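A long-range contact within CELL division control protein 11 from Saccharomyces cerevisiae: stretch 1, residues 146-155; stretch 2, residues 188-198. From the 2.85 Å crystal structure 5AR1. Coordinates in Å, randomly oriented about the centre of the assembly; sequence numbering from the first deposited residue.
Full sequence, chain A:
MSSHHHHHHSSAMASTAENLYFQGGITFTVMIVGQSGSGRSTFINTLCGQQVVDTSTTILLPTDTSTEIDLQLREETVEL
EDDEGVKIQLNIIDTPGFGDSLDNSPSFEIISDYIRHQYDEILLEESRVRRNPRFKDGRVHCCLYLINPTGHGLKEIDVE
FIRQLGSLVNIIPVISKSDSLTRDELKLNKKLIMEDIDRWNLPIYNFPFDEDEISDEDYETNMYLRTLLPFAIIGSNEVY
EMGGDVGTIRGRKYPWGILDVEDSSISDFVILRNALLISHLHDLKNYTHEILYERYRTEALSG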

ATOM      1  N   LEU A 146       3.415  -5.370   3.994  1.00142.89           N
ATOM      2  CA  LEU A 146       2.943  -6.271   5.051  1.00144.52           C
ATOM      3  C   LEU A 146       3.828  -6.189   6.280  1.00149.06           C
ATOM      4  O   LEU A 146       4.998  -6.581   6.227  1.00153.53           O
ATOM      5  CB  LEU A 146       2.860  -7.729   4.550  1.00151.17           C
ATOM      6  CG  LEU A 146       1.612  -8.145   3.772  1.00156.57           C
ATOM      7  CD1 LEU A 146       1.914  -9.319   2.891  1.00164.21           C
ATOM      8  CD2 LEU A 146       0.495  -8.559   4.705  1.00158.19           C
ATOM      9  N   ILE A 147       3.277  -5.691   7.387  1.00141.95           N
ATOM     10  CA  ILE A 147       4.033  -5.574   8.631  1.00143.29           C
ATOM     11  C   ILE A 147       3.657  -6.695   9.571  1.00154.61           C
ATOM     12  O   ILE A 147       2.473  -6.913   9.829  1.00152.64           O
ATOM     13  CB  ILE A 147       3.923  -4.180   9.299  1.00140.96           C
ATOM     14  CG1 ILE A 147       4.203  -3.052   8.294  1.00138.40           C
ATOM     15  CG2 ILE A 147       4.871  -4.076  10.488  1.00143.37           C
ATOM     16  CD1 ILE A 147       3.551  -1.743   8.622  1.00140.29           C
ATOM     17  N   ASN A 148       4.673  -7.427  10.063  1.00160.24           N
ATOM     18  CA  ASN A 148       4.487  -8.501  11.033  1.00166.64           C
ATOM     19  C   ASN A 148       4.215  -7.832  12.393  1.00172.07           C
ATOM     20  O   ASN A 148       4.953  -6.917  12.774  1.00170.20           O
ATOM     21  CB  ASN A 148       5.717  -9.413  11.086  1.00174.91           C
ATOM     22  CG  ASN A 148       5.990 -10.192   9.815  1.00205.00           C
ATOM     23  OD1 ASN A 148       5.101 -10.445   8.987  1.00195.59           O
ATOM     24  ND2 ASN A 148       7.237 -10.630   9.654  1.00204.24           N
ATOM     25  N   PRO A 149       3.130  -8.198  13.108  1.00171.38           N
ATOM     26  CA  PRO A 149       2.834  -7.509  14.373  1.00170.49           C
ATOM     27  C   PRO A 149       3.636  -7.983  15.602  1.00183.77           C
ATOM     28  O   PRO A 149       4.700  -8.609  15.479  1.00186.98           O
ATOM     29  CB  PRO A 149       1.326  -7.719  14.536  1.00170.59           C
ATOM     30  CG  PRO A 149       1.050  -9.002  13.844  1.00179.11           C
ATOM     31  CD  PRO A 149       2.119  -9.232  12.806  1.00175.88           C
ATOM     32  N   THR A 150       3.100  -7.635  16.801  1.00183.83           N
ATOM     33  CA  THR A 150       3.594  -7.881  18.160  1.00190.10           C
ATOM     34  C   THR A 150       4.874  -7.083  18.417  1.00196.47           C
ATOM     35  O   THR A 150       4.856  -6.200  19.284  1.00194.62           O
ATOM     36  CB  THR A 150       3.702  -9.380  18.491  1.00207.04           C
ATOM     37  N   GLY A 151       5.930  -7.382  17.637  1.00196.47           N
ATOM     38  CA  GLY A 151       7.263  -6.788  17.701  1.00197.85           C
ATOM     39  C   GLY A 151       7.276  -5.276  17.687  1.00197.20           C
ATOM     40  O   GLY A 151       7.417  -4.677  16.620  1.00192.39           O
ATOM     41  N   HIS A 152       7.136  -4.674  18.911  1.00195.10           N
ATOM     42  CA  HIS A 152       7.048  -3.251  19.296  1.00190.91           C
ATOM     43  C   HIS A 152       7.361  -2.250  18.165  1.00188.85           C
ATOM     44  O   HIS A 152       8.531  -1.958  17.879  1.00191.11           O
ATOM     45  CB  HIS A 152       7.915  -2.961  20.534  1.00195.99           C
ATOM     46  N   GLY A 153       6.295  -1.767  17.526  1.00177.02           N
ATOM     47  CA  GLY A 153       6.377  -0.806  16.438  1.00171.11           C
ATOM     48  C   GLY A 153       7.022  -1.333  15.175  1.00172.71           C
ATOM     49  O   GLY A 153       6.876  -2.508  14.836  1.00175.07           O
ATOM     50  N   LEU A 154       7.746  -0.454  14.476  1.00164.78           N
ATOM     51  CA  LEU A 154       8.391  -0.747  13.204  1.00163.60           C
ATOM     52  C   LEU A 154       9.872  -1.136  13.358  1.00171.90           C
ATOM     53  O   LEU A 154      10.603  -0.534  14.150  1.00173.10           O
ATOM     54  CB  LEU A 154       8.224   0.492  12.300  1.00159.03           C
ATOM     55  CG  LEU A 154       7.560   0.353  10.915  1.00159.83           C
ATOM     56  CD1 LEU A 154       6.322  -0.511  10.940  1.00158.23           C
ATOM     57  CD2 LEU A 154       7.198   1.702  10.364  1.00156.79           C
ATOM     58  N   LYS A 155      10.298  -2.165  12.601  1.00171.07           N
ATOM     59  CA  LYS A 155      11.681  -2.656  12.572  1.00176.22           C
ATOM     60  C   LYS A 155      12.531  -1.723  11.705  1.00178.19           C
ATOM     61  O   LYS A 155      11.980  -0.968  10.896  1.00173.37           O
ATOM     62  CB  LYS A 155      11.745  -4.081  11.992  1.00182.62           C
ATOM     63  CG  LYS A 155      11.344  -5.179  12.963  1.00201.20           C
ATOM     64  CD  LYS A 155      11.139  -6.496  12.227  1.00211.51           C
ATOM     65  CE  LYS A 155      10.471  -7.534  13.093  1.00222.29           C
ATOM     66  NZ  LYS A 155       9.865  -8.622  12.278  1.00231.09           N
ATOM     67  N   LEU A 188      -2.708  -1.428  20.110  1.00128.21           N
ATOM     68  CA  LEU A 188      -1.333  -1.130  20.492  1.00130.10           C
ATOM     69  C   LEU A 188      -0.460  -1.052  19.250  1.00131.80           C
ATOM     70  O   LEU A 188      -0.020   0.041  18.913  1.00128.07           O
ATOM     71  CB  LEU A 188      -0.819  -2.186  21.464  1.00136.65           C
ATOM     72  CG  LEU A 188       0.605  -2.020  21.936  1.00145.12           C
ATOM     73  CD1 LEU A 188       0.671  -2.055  23.455  1.00152.09           C
ATOM     74  CD2 LEU A 188       1.474  -3.121  21.377  1.00151.26           C
ATOM     75  N   ASN A 189      -0.273  -2.188  18.540  1.00130.48           N
ATOM     76  CA  ASN A 189       0.505  -2.289  17.305  1.00128.86           C
ATOM     77  C   ASN A 189       0.131  -1.184  16.305  1.00127.69           C
ATOM     78  O   ASN A 189       1.030  -0.536  15.771  1.00126.69           O
ATOM     79  CB  ASN A 189       0.345  -3.666  16.680  1.00132.73           C
ATOM     80  CG  ASN A 189       1.403  -4.639  17.117  1.00171.12           C
ATOM     81  OD1 ASN A 189       2.543  -4.609  16.632  1.00173.88           O
ATOM     82  ND2 ASN A 189       1.051  -5.523  18.042  1.00166.11           N
ATOM     83  N   LYS A 190      -1.181  -0.913  16.112  1.00120.84           N
ATOM     84  CA  LYS A 190      -1.612   0.165  15.226  1.00116.18           C
ATOM     85  C   LYS A 190      -0.975   1.494  15.678  1.00119.62           C
ATOM     86  O   LYS A 190      -0.204   2.075  14.913  1.00118.74           O
ATOM     87  CB  LYS A 190      -3.144   0.240  15.123  1.00116.68           C
ATOM     88  CG  LYS A 190      -3.741  -0.758  14.130  1.00124.37           C
ATOM     89  CD  LYS A 190      -5.084  -0.264  13.605  1.00126.07           C
ATOM     90  CE  LYS A 190      -5.748  -1.267  12.693  1.00133.49           C
ATOM     91  NZ  LYS A 190      -7.038  -0.762  12.152  1.00134.30           N
ATOM     92  N   LYS A 191      -1.183   1.876  16.961  1.00117.43           N
ATOM     93  CA  LYS A 191      -0.643   3.074  17.625  1.00116.91           C
ATOM     94  C   LYS A 191       0.875   3.240  17.381  1.00123.04           C
ATOM     95  O   LYS A 191       1.302   4.314  16.954  1.00122.01           O
ATOM     96  CB  LYS A 191      -0.938   2.998  19.145  1.00121.69           C
ATOM     97  CG  LYS A 191      -0.617   4.269  19.945  1.00130.02           C
ATOM     98  CD  LYS A 191      -0.449   4.030  21.440  1.00138.27           C
ATOM     99  CE  LYS A 191      -1.758   4.141  22.201  1.00159.20           C
ATOM    100  NZ  LYS A 191      -1.562   4.087  23.685  1.00174.21           N
ATOM    101  N   LEU A 192       1.670   2.176  17.641  1.00122.46           N
ATOM    102  CA  LEU A 192       3.128   2.182  17.525  1.00124.81           C
ATOM    103  C   LEU A 192       3.608   2.342  16.070  1.00128.25           C
ATOM    104  O   LEU A 192       4.424   3.222  15.798  1.00128.64           O
ATOM    105  CB  LEU A 192       3.776   0.945  18.193  1.00129.67           C
ATOM    106  CG  LEU A 192       3.317   0.492  19.606  1.00138.37           C
ATOM    107  CD1 LEU A 192       4.080  -0.749  20.053  1.00144.26           C
ATOM    108  CD2 LEU A 192       3.497   1.595  20.677  1.00141.93           C
ATOM    109  N   ILE A 193       3.089   1.524  15.130  1.00122.53           N
ATOM    110  CA  ILE A 193       3.468   1.605  13.722  1.00119.67           C
ATOM    111  C   ILE A 193       3.268   3.038  13.245  1.00120.85           C
ATOM    112  O   ILE A 193       4.147   3.589  12.579  1.00120.07           O
ATOM    113  CB  ILE A 193       2.682   0.589  12.871  1.00121.68           C
ATOM    114  CG1 ILE A 193       3.096  -0.848  13.210  1.00126.05           C
ATOM    115  CG2 ILE A 193       2.874   0.868  11.371  1.00122.33           C
ATOM    116  CD1 ILE A 193       2.040  -1.897  12.857  1.00134.30           C
ATOM    117  N   MET A 194       2.140   3.657  13.640  1.00116.78           N
ATOM    118  CA  MET A 194       1.846   5.035  13.274  1.00115.52           C
ATOM    119  C   MET A 194       2.815   6.005  13.946  1.00124.81           C
ATOM    120  O   MET A 194       3.270   6.945  13.291  1.00124.97           O
ATOM    121  CB  MET A 194       0.380   5.400  13.537  1.00115.48           C
ATOM    122  CG  MET A 194      -0.615   4.639  12.670  1.00118.35           C
ATOM    123  SD  MET A 194      -0.216   4.529  10.886  1.00124.74           S
ATOM    124  CE  MET A 194      -0.150   6.329  10.423  1.00120.27           C
ATOM    125  N   GLU A 195       3.195   5.731  15.218  1.00125.11           N
ATOM    126  CA  GLU A 195       4.143   6.539  15.994  1.00129.04           C
ATOM    127  C   GLU A 195       5.531   6.512  15.304  1.00134.03           C
ATOM    128  O   GLU A 195       6.189   7.553  15.230  1.00136.31           O
ATOM    129  CB  GLU A 195       4.172   6.042  17.469  1.00134.72           C
ATOM    130  CG  GLU A 195       5.302   6.554  18.370  1.00160.46           C
ATOM    131  CD  GLU A 195       6.699   5.928  18.299  1.00190.02           C
ATOM    132  OE1 GLU A 195       6.851   4.814  17.744  1.00167.56           O
ATOM    133  OE2 GLU A 195       7.644   6.560  18.824  1.00189.97           O
ATOM    134  N   ASP A 196       5.953   5.332  14.775  1.00128.82           N
ATOM    135  CA  ASP A 196       7.233   5.155  14.073  1.00129.84           C
ATOM    136  C   ASP A 196       7.202   5.787  12.693  1.00128.17           C
ATOM    137  O   ASP A 196       8.273   6.144  12.179  1.00130.62           O
ATOM    138  CB  ASP A 196       7.656   3.675  13.981  1.00134.13           C
ATOM    139  CG  ASP A 196       8.102   3.072  15.301  1.00156.08           C
ATOM    140  OD1 ASP A 196       9.247   3.361  15.739  1.00169.92           O
ATOM    141  OD2 ASP A 196       7.323   2.303  15.890  1.00157.22           O
ATOM    142  N   ILE A 197       5.980   5.913  12.081  1.00116.90           N
ATOM    143  CA  ILE A 197       5.821   6.560  10.778  1.00113.72           C
ATOM    144  C   ILE A 197       6.149   8.040  10.940  1.00117.40           C
ATOM    145  O   ILE A 197       6.924   8.576  10.118  1.00118.72           O
ATOM    146  CB  ILE A 197       4.436   6.318  10.124  1.00112.40           C
ATOM    147  CG1 ILE A 197       4.375   4.924   9.474  1.00113.84           C
ATOM    148  CG2 ILE A 197       4.102   7.410   9.093  1.00109.08           C
ATOM    149  CD1 ILE A 197       2.985   4.242   9.543  1.00118.15           C
ATOM    150  N   ASP A 198       5.603   8.686  12.028  1.00110.78           N
ATOM    151  CA  ASP A 198       5.865  10.095  12.281  1.00112.12           C
ATOM    152  C   ASP A 198       7.301  10.354  12.660  1.00120.70           C
ATOM    153  O   ASP A 198       7.960  11.169  11.995  1.00124.42           O
ATOM    154  CB  ASP A 198       4.906  10.681  13.280  1.00114.01           C
ATOM    155  CG  ASP A 198       3.462  10.622  12.808  1.00142.00           C
ATOM    156  OD1 ASP A 198       3.239  10.456  11.565  1.00145.32           O
ATOM    157  OD2 ASP A 198       2.538  10.737  13.681  1.00147.27           O
TER

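A loop that packs against a helix often does so by pairing one polar anchor with a small apolar cluster, and the side-chain conformations can be read against both. The contact between residues 146-155 and the helix 188-198 of CELL division control protein 11 is a compact example, burying 454 Å² in all.

The anchor is D196. Its CA-to-CB bond points toward the loop, and with chi1 in the m well (-71°) the carboxylate lies where a loop amide can reach it: L154 N donates to D196 OD2 over 3.1 Å, with an N-H...O angle of 158°. This is the one assigned hydrogen bond between the stretches. The same rotamer brings D196 OD2 within 3.0 Å of L192 O and 3.2 Å of E195 OE1, both acceptors, so neither approach supplies a hydrogen bond, and the L154 amide is the favourable partner here.

The closest pair of CA atoms across the contact is G153 CA and L192 CA, 4.5 Å apart. Two features suit glycine at this point. Its phi of 67° is positive, and an ideal CB would sit 2.1 Å from D196 OD2, a clash with the very atom that accepts the hydrogen bond. Without a side chain, G153 CA can rest 3.3 Å from D196 OD2. L192, in the common m,t conformation, extends CD1 to 3.5 Å from G153 N and 4.0 Å from H152 CA, so it packs largely against loop backbone. H152 itself is modelled only to CB, which points away from the helix.

The apolar cluster centres on I193. Its CA-to-CB bond runs sideways, yet its CG2 meets two loop side chains: I147 CD1 at 3.9 Å and L154 CD1 at 3.7 Å. I147, m,t at the end of its strand, points toward the helix. L154 also points toward it, but its chi1 of -124° lies between wells. In that conformation L154 CD1 faces I193 while L154 CD2 approaches I197 CG1 at 4.4 Å, so the forked side chain touches two residues one helical turn apart.

At the other end of the contact, N189 points toward the loop with chi1 also off-well, at -92°. Its OD1 lies 3.7 Å from P149 CA and 3.1 Å from T150 N, while ND2 is hydrogen-bonded elsewhere in the structure. Thus N189 meets the start of the turn, and D196, two helical turns on, holds its exit.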